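Local structure of lactaldehyde dehydrogenase (3PQA) at residues Ala254-Ala259 and Ala288-Glu293; Leu76-Ala81 and Asn306-Lys311. The protein oxidises lactaldehyde to lactate with NAD as the preferred coenzyme, a step in the biosynthesis of coenzyme F420. All coordinates share one frame; numbering follows the deposited sequence.

Interaction 1: residues Ala254-Ala259 and Ala288-Glu293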
loop_
_atom_site.group_PDB
_atom_site.type_symbol
_atom_site.label_atom_id
_atom_site.label_comp_id
_atom_site.label_asym_id
_atom_site.label_seq_id
_atom_site.Cartn_x
_atom_site.Cartn_y
_atom_site.Cartn_z
ATOM N N ALA B 254 30.525 2.716 -20.632
ATOM C CA ALA B 254 30.109 3.876 -19.828
ATOM C C ALA B 254 30.412 5.201 -20.522
ATOM O O ALA B 254 31.397 5.308 -21.251
ATOM C CB ALA B 254 30.788 3.839 -18.467
ATOM N N ASP B 255 29.536 6.191 -20.317
ATOM C CA ASP B 255 29.845 7.572 -20.671
ATOM C C ASP B 255 30.926 8.066 -19.701
ATOM O O ASP B 255 30.624 8.346 -18.546
ATOM C CB ASP B 255 28.591 8.442 -20.552
ATOM C CG ASP B 255 28.844 9.901 -20.931
ATOM O OD1 ASP B 255 29.914 10.457 -20.597
ATOM O OD2 ASP B 255 27.950 10.508 -21.560
ATOM N N LEU B 256 32.162 8.187 -20.178
ATOM C CA LEU B 256 33.310 8.440 -19.295
ATOM C C LEU B 256 33.315 9.819 -18.644
ATOM O O LEU B 256 33.653 9.949 -17.461
ATOM C CB LEU B 256 34.629 8.189 -20.032
ATOM C CG LEU B 256 34.982 6.720 -20.274
ATOM C CD1 LEU B 256 36.462 6.598 -20.595
ATOM C CD2 LEU B 256 34.619 5.843 -19.081
ATOM N N ASN B 257 32.936 10.840 -19.408
ATOM C CA ASN B 257 32.797 12.195 -18.875
ATOM C C ASN B 257 31.846 12.228 -17.675
ATOM O O ASN B 257 32.184 12.775 -16.619
ATOM C CB ASN B 257 32.305 13.165 -19.962
ATOM C CG ASN B 257 33.407 13.584 -20.934
ATOM O OD1 ASN B 257 33.125 13.972 -22.067
ATOM N ND2 ASN B 257 34.658 13.525 -20.496
ATOM N N LYS B 258 30.669 11.627 -17.846
ATOM C CA LYS B 258 29.652 11.559 -16.789
ATOM C C LYS B 258 30.117 10.730 -15.599
ATOM O O LYS B 258 29.873 11.101 -14.440
ATOM C CB LYS B 258 28.337 10.987 -17.330
ATOM C CG LYS B 258 27.755 11.805 -18.465
ATOM C CD LYS B 258 26.322 12.193 -18.218
ATOM C CE LYS B 258 25.808 13.098 -19.337
ATOM N NZ LYS B 258 25.147 12.320 -20.432
ATOM N N ALA B 259 30.752 9.592 -15.884
ATOM C CA ALA B 259 31.242 8.722 -14.823
ATOM C C ALA B 259 32.302 9.448 -13.977
ATOM O O ALA B 259 32.260 9.417 -12.744
ATOM C CB ALA B 259 31.788 7.440 -15.388
ATOM N N ALA B 288 40.679 1.668 -18.883
ATOM C CA ALA B 288 41.259 2.031 -17.591
ATOM C C ALA B 288 42.212 3.223 -17.681
ATOM O O ALA B 288 42.134 4.145 -16.867
ATOM C CB ALA B 288 41.950 0.836 -16.959
ATOM N N ASP B 289 43.107 3.207 -18.666
ATOM C CA ASP B 289 44.033 4.327 -18.844
ATOM C C ASP B 289 43.324 5.658 -19.086
ATOM O O ASP B 289 43.703 6.669 -18.493
ATOM C CB ASP B 289 45.035 4.066 -19.978
ATOM C CG ASP B 289 45.949 2.887 -19.699
ATOM O OD1 ASP B 289 46.280 2.619 -18.526
ATOM O OD2 ASP B 289 46.364 2.242 -20.682
ATOM N N LYS B 290 42.324 5.668 -19.968
ATOM C CA LYS B 290 41.616 6.900 -20.280
ATOM C C LYS B 290 40.838 7.381 -19.070
ATOM O O LYS B 290 40.845 8.572 -18.759
ATOM C CB LYS B 290 40.659 6.712 -21.447
ATOM C CG LYS B 290 41.330 6.495 -22.779
ATOM C CD LYS B 290 40.272 6.451 -23.891
ATOM C CE LYS B 290 39.192 5.398 -23.599
ATOM N NZ LYS B 290 37.839 5.964 -23.822
ATOM N N PHE B 291 40.177 6.451 -18.385
ATOM C CA PHE B 291 39.407 6.825 -17.209
ATOM C C PHE B 291 40.310 7.384 -16.118
ATOM O O PHE B 291 40.011 8.424 -15.552
ATOM C CB PHE B 291 38.606 5.664 -16.634
ATOM C CG PHE B 291 37.942 6.014 -15.335
ATOM C CD1 PHE B 291 36.726 6.680 -15.327
ATOM C CD2 PHE B 291 38.569 5.732 -14.124
ATOM C CE1 PHE B 291 36.121 7.039 -14.121
ATOM C CE2 PHE B 291 37.981 6.079 -12.907
ATOM C CZ PHE B 291 36.760 6.736 -12.899
ATOM N N ILE B 292 41.407 6.688 -15.824
ATOM C CA ILE B 292 42.339 7.137 -14.791
ATOM C C ILE B 292 42.882 8.545 -15.088
ATOM O O ILE B 292 42.885 9.405 -14.217
ATOM C CB ILE B 292 43.466 6.111 -14.540
ATOM C CG1 ILE B 292 42.897 4.862 -13.846
ATOM C CG2 ILE B 292 44.590 6.737 -13.704
ATOM C CD1 ILE B 292 43.820 3.620 -13.871
ATOM N N GLU B 293 43.317 8.777 -16.323
ATOM C CA GLU B 293 43.826 10.089 -16.707
ATOM C C GLU B 293 42.772 11.181 -16.477
ATOM O O GLU B 293 43.070 12.223 -15.882
ATOM C CB GLU B 293 44.294 10.093 -18.170
ATOM C CG GLU B 293 44.881 11.420 -18.610
ATOM C CD GLU B 293 45.034 11.551 -20.120
ATOM O OE1 GLU B 293 45.549 12.591 -20.555
ATOM O OE2 GLU B 293 44.627 10.640 -20.868
#
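Leu256 reaches from the first turn of helix 256-268 to Lys290 and Phe291 on helix 288-300. Its CB points at the second helix, and Leu256 CB is 5.4 Å from Phe291 CD1. CG is set anti to the carbonyl carbon (chi1 -74°), and the two methyls branch from it to different partners. CD1 meets the tip of Lys290, 3.6 Å from its NZ. The same methyl faces the backbone of the second helix, with CD1 4.3 Å from Phe291 N. CD2 approaches the Phe291 ring obliquely, at 4.4 Å from its CD1. The Lys290 chain bends at chi3 and chi4, and it crosses the leucine side chain at about a right angle. Its ammonium end is thus the part that meets CD1, while the Phe291 ring lies near CD2. The helix that carries Leu256 is capped just before it. Asp255 OD1 accepts from Lys258 N at 3.1 Å in a nearly straight bond, met from above the carboxylate plane. Asp255 OD2 also forms a 3.5 Å salt bridge with Lys258 NZ. Phe291 continues inward onto Val260 and Leu263, and onto Ile281 and Val283 of strand 278-284. Helix 256-268 is the crossover helix of a beta-alpha-beta unit joining parallel strands 246-250 and 278-284, and helix 288-300 packs beside it.

Interaction 2: residues Leu76-Ala81 and Asn306-Lys311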
loop_
_atom_site.group_PDB
_atom_site.type_symbol
_atom_site.label_atom_id
_atom_site.label_comp_id
_atom_site.label_asym_id
_atom_site.label_seq_id
_atom_site.Cartn_x
_atom_site.Cartn_y
_atom_site.Cartn_z
ATOM N N LEU B 76 23.589 27.888 11.174
ATOM C CA LEU B 76 23.780 26.451 11.349
ATOM C C LEU B 76 24.817 25.916 10.364
ATOM O O LEU B 76 25.629 25.055 10.718
ATOM C CB LEU B 76 22.446 25.701 11.215
ATOM C CG LEU B 76 21.401 25.994 12.303
ATOM C CD1 LEU B 76 20.082 25.336 11.901
ATOM C CD2 LEU B 76 21.839 25.525 13.685
ATOM N N ALA B 77 24.794 26.437 9.136
ATOM C CA ALA B 77 25.785 26.055 8.124
ATOM C C ALA B 77 27.205 26.403 8.573
ATOM O O ALA B 77 28.124 25.614 8.360
ATOM C CB ALA B 77 25.475 26.702 6.782
ATOM N N LYS B 78 27.371 27.573 9.196
ATOM C CA LYS B 78 28.690 28.011 9.697
ATOM C C LYS B 78 29.196 27.099 10.804
ATOM O O LYS B 78 30.384 26.768 10.855
ATOM C CB LYS B 78 28.655 29.462 10.209
ATOM C CG LYS B 78 28.280 30.516 9.183
ATOM C CD LYS B 78 29.399 30.805 8.206
ATOM C CE LYS B 78 29.249 32.194 7.603
ATOM N NZ LYS B 78 30.231 32.340 6.493
ATOM N N ILE B 79 28.288 26.688 11.689
ATOM C CA ILE B 79 28.640 25.751 12.744
ATOM C C ILE B 79 29.149 24.430 12.153
ATOM O O ILE B 79 30.136 23.883 12.635
ATOM C CB ILE B 79 27.475 25.516 13.734
ATOM C CG1 ILE B 79 27.256 26.770 14.596
ATOM C CG2 ILE B 79 27.784 24.319 14.648
ATOM C CD1 ILE B 79 25.860 26.869 15.233
ATOM N N LEU B 80 28.487 23.927 11.111
ATOM C CA LEU B 80 28.971 22.723 10.429
ATOM C C LEU B 80 30.386 22.921 9.874
ATOM O O LEU B 80 31.230 22.037 9.990
ATOM C CB LEU B 80 28.005 22.277 9.321
ATOM C CG LEU B 80 26.657 21.736 9.827
ATOM C CD1 LEU B 80 25.697 21.521 8.651
ATOM C CD2 LEU B 80 26.856 20.443 10.576
ATOM N N ALA B 81 30.637 24.082 9.286
ATOM C CA ALA B 81 31.950 24.387 8.717
ATOM C C ALA B 81 33.020 24.394 9.799
ATOM O O ALA B 81 34.067 23.759 9.656
ATOM C CB ALA B 81 31.918 25.721 7.987
ATOM N N ASN B 306 40.383 25.743 3.829
ATOM C CA ASN B 306 39.506 26.206 4.901
ATOM C C ASN B 306 38.034 26.033 4.518
ATOM O O ASN B 306 37.593 26.595 3.515
ATOM C CB ASN B 306 39.810 27.678 5.212
ATOM C CG ASN B 306 39.184 28.158 6.515
ATOM O OD1 ASN B 306 38.165 27.630 6.979
ATOM N ND2 ASN B 306 39.793 29.175 7.112
ATOM N N PRO B 307 37.274 25.255 5.319
ATOM C CA PRO B 307 35.865 24.995 5.001
ATOM C C PRO B 307 34.997 26.250 4.995
ATOM O O PRO B 307 33.929 26.244 4.375
ATOM C CB PRO B 307 35.405 24.029 6.102
ATOM C CG PRO B 307 36.511 23.829 7.016
ATOM C CD PRO B 307 37.748 24.469 6.473
ATOM N N LEU B 308 35.455 27.319 5.659
ATOM C CA LEU B 308 34.713 28.592 5.660
ATOM C C LEU B 308 34.819 29.365 4.345
ATOM O O LEU B 308 34.007 30.253 4.081
ATOM C CB LEU B 308 35.138 29.481 6.835
ATOM C CG LEU B 308 34.496 29.198 8.196
ATOM C CD1 LEU B 308 35.130 30.069 9.268
ATOM C CD2 LEU B 308 32.963 29.394 8.163
ATOM N N ASP B 309 35.829 29.035 3.536
ATOM C CA ASP B 309 36.025 29.674 2.232
ATOM C C ASP B 309 34.997 29.139 1.249
ATOM O O ASP B 309 34.848 27.920 1.088
ATOM C CB ASP B 309 37.447 29.426 1.714
ATOM C CG ASP B 309 37.862 30.384 0.595
ATOM O OD1 ASP B 309 37.049 30.694 -0.305
ATOM O OD2 ASP B 309 39.040 30.813 0.603
ATOM N N GLU B 310 34.294 30.057 0.594
ATOM C CA GLU B 310 33.275 29.714 -0.396
ATOM C C GLU B 310 33.862 28.889 -1.549
ATOM O O GLU B 310 33.147 28.141 -2.210
ATOM C CB GLU B 310 32.597 30.977 -0.946
ATOM C CG GLU B 310 31.853 31.841 0.082
ATOM C CD GLU B 310 30.563 31.202 0.601
ATOM O OE1 GLU B 310 29.980 30.348 -0.101
ATOM O OE2 GLU B 310 30.142 31.550 1.724
ATOM N N LYS B 311 35.164 29.025 -1.778
ATOM C CA LYS B 311 35.813 28.333 -2.890
ATOM C C LYS B 311 36.258 26.899 -2.557
ATOM O O LYS B 311 36.610 26.134 -3.464
ATOM C CB LYS B 311 37.020 29.135 -3.407
ATOM C CG LYS B 311 36.750 30.599 -3.749
ATOM C CD LYS B 311 37.945 31.167 -4.519
ATOM C CE LYS B 311 38.160 32.658 -4.277
ATOM N NZ LYS B 311 37.143 33.501 -4.981
#
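Leu308 turns one methyl, CD2, into the angle between Lys78 and Ala81, one helical turn apart on helix 73-84. CD2 lies 3.8 Å from Ala81 CB and equally 3.8 Å from Lys78 CD. The leucine and lysine side chains cross at about a right angle, with Lys78 CD as the atom that meets the methyl. A bend at chi2 (-75°) gives Lys78 this course, for its CB starts off to the side of the loop. Ala81 points its CB at the loop, and its small side chain lets the two backbones come close. Pro307 lies beside Leu308 against the same residue. Its CB is 4.3 Å from Ala81 CB, and its ring reaches the backbone, with CG 3.6 Å from Ala81 O. The loop is shaped by its own bonds. Asn306 to Asp309 form a type I turn. Asn306 OD1 accepts from Leu308 N at 3.0 Å, from above the carbonyl plane; this is an Asx turn, formed at the residue before Pro307. A second Asx turn follows, where Asp309 OD1 accepts from Lys311 N. Glu310 OE2 makes a salt bridge with Arg92 of helix 88-111, and Pro307 bonds through its backbone to Ile88. Lys78 NZ and Glu310 OE2, of opposite charge and 4.8 Å apart, may add a weak long-range attraction. Contact across the segments is chiefly van der Waals packing of methyl and methylene groups, with a carbonyl oxygen against the proline ring. Shape and burial, rather than directional bonds, hold it together.

In the fold
From the N terminus, the chain first passes residues 76-81, in the helical part before the first strand of the larger sheets. It then runs through the first mixed sheet, whose neighbourhood probably binds NAD, as in the family, and enters the second at strand 246-250. Interaction 1 closes a short loop there, with 28 residues between its segments, and joins two successive helices. Soon after helix 288-300 the chain reaches 306-311, where interaction 2 closes a loop of 224 residues. Interaction 1 is nested inside the loop that interaction 2 closes. The centres lie 31 Å apart and the contacts do not touch. One is local packing within the catalytic domain; the other ties that domain to the N-terminal helices.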